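Local coordinates for [PSI+] inducibility protein 3 (Saccharomyces cerevisiae, PDB 1ZX6) that promotes de novo induction of the [PSI+] prion form of SUP35 when overproduced, interacts with LAS17 and RSP5, and is represented here by its SH3 domain, at residues 20-23 / 24-27. Numbering follows the deposited sequence.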
loop_
_atom_site.group_PDB
_atom_site.type_symbol
_atom_site.label_atom_id
_atom_site.label_comp_id
_atom_site.label_asym_id
_atom_site.label_seq_id
_atom_site.Cartn_x
_atom_site.Cartn_y
_atom_site.Cartn_z
ATOM N N GLY A 20 -4.176 4.962 -2.545
ATOM C CA GLY A 20 -3.202 5.574 -3.431
ATOM C C GLY A 20 -1.843 5.641 -2.761
ATOM O O GLY A 20 -1.747 5.755 -1.518
ATOM N N LEU A 21 -0.789 5.565 -3.570
ATOM C CA LEU A 21 0.589 5.522 -3.083
ATOM C C LEU A 21 1.495 6.444 -3.922
ATOM O O LEU A 21 1.366 6.502 -5.138
ATOM C CB LEU A 21 1.150 4.087 -3.138
ATOM C CG LEU A 21 0.472 2.923 -2.421
ATOM C CD1 LEU A 21 1.168 1.614 -2.827
ATOM C CD2 LEU A 21 0.485 3.105 -0.913
ATOM N N LYS A 22 2.405 7.146 -3.273
ATOM C CA LYS A 22 3.430 7.915 -4.011
ATOM C C LYS A 22 4.752 7.295 -3.584
ATOM O O LYS A 22 4.880 6.842 -2.466
ATOM C CB LYS A 22 3.374 9.407 -3.699
ATOM C CG LYS A 22 2.072 10.068 -4.190
ATOM C CD LYS A 22 2.230 11.522 -4.591
ATOM C CE LYS A 22 2.766 11.679 -6.004
ATOM N NZ LYS A 22 2.700 13.097 -6.479
ATOM N N PRO A 23 5.742 7.278 -4.460
ATOM C CA PRO A 23 7.013 6.695 -4.030
ATOM C C PRO A 23 7.584 7.347 -2.773
ATOM O O PRO A 23 7.591 8.586 -2.674
ATOM C CB PRO A 23 7.931 6.965 -5.229
ATOM C CG PRO A 23 7.008 7.123 -6.388
ATOM C CD PRO A 23 5.802 7.798 -5.838
ATOM N N GLY A 24 8.020 6.522 -1.824
ATOM C CA GLY A 24 8.557 6.983 -0.560
ATOM C C GLY A 24 7.569 6.837 0.583
ATOM O O GLY A 24 7.971 6.897 1.739
ATOM N N ASP A 25 6.278 6.686 0.265
ATOM C CA ASP A 25 5.225 6.577 1.286
ATOM C C ASP A 25 5.461 5.291 2.074
ATOM O O ASP A 25 5.608 4.239 1.470
ATOM C CB ASP A 25 3.821 6.433 0.666
ATOM C CG ASP A 25 3.222 7.750 0.184
ATOM O OD1 ASP A 25 3.762 8.826 0.511
ATOM O OD2 ASP A 25 2.152 7.674 -0.499
ATOM N N LYS A 26 5.473 5.385 3.412
ATOM C CA LYS A 26 5.545 4.208 4.294
ATOM C C LYS A 26 4.145 3.868 4.790
ATOM O O LYS A 26 3.417 4.725 5.273
ATOM C CB LYS A 26 6.536 4.456 5.437
ATOM C CG LYS A 26 7.987 4.661 4.910
ATOM C CD LYS A 26 8.998 5.105 5.951
ATOM C CE LYS A 26 8.752 6.504 6.430
ATOM N NZ LYS A 26 8.787 7.559 5.365
ATOM N N VAL A 27 3.799 2.591 4.667
ATOM C CA VAL A 27 2.447 2.092 4.802
ATOM C C VAL A 27 2.452 1.045 5.896
ATOM O O VAL A 27 3.305 0.155 5.902
ATOM C CB VAL A 27 1.989 1.456 3.500
ATOM C CG1 VAL A 27 0.556 0.990 3.570
ATOM C CG2 VAL A 27 2.189 2.433 2.350
#
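The diverging turn of this SH3 domain, the type II beta turn from K22 to D25 that delivers the chain into strand 26-32, is built on two hydrogen bonds between K22 and D25. One closes the turn: D25 N donates to K22 O at 3.1 Å. The other runs the opposite way and uses a side chain: K22 N donates a hydrogen bond to D25 OD2 at 2.8 Å. This bond is nearly straight, with 163° at the hydrogen. The carboxylate gets there because D25 CG lies beside the D25 backbone N, anti to the carbonyl carbon (chi1 -79°), which carries the group back across the mouth of the turn. The K22 N-H then meets OD2 from above the carboxylate plane, 61° out of it. At the corner, the ring of P23 holds phi near the value for the second position of a type II turn, and G24, lacking a CB, adopts the positive phi of the third. Beneath the turn the two arms meet again through apolar groups: L21 CD2 rests on V27 CG2 at 3.7 Å, the side chains crossing at about a right angle and both packing on F49 in the domain core. The carboxylate satisfies the K22 amide, which the turn bond leaves unused, so one residue serves both polar backbone atoms of K22, consistent with a firmly held turn.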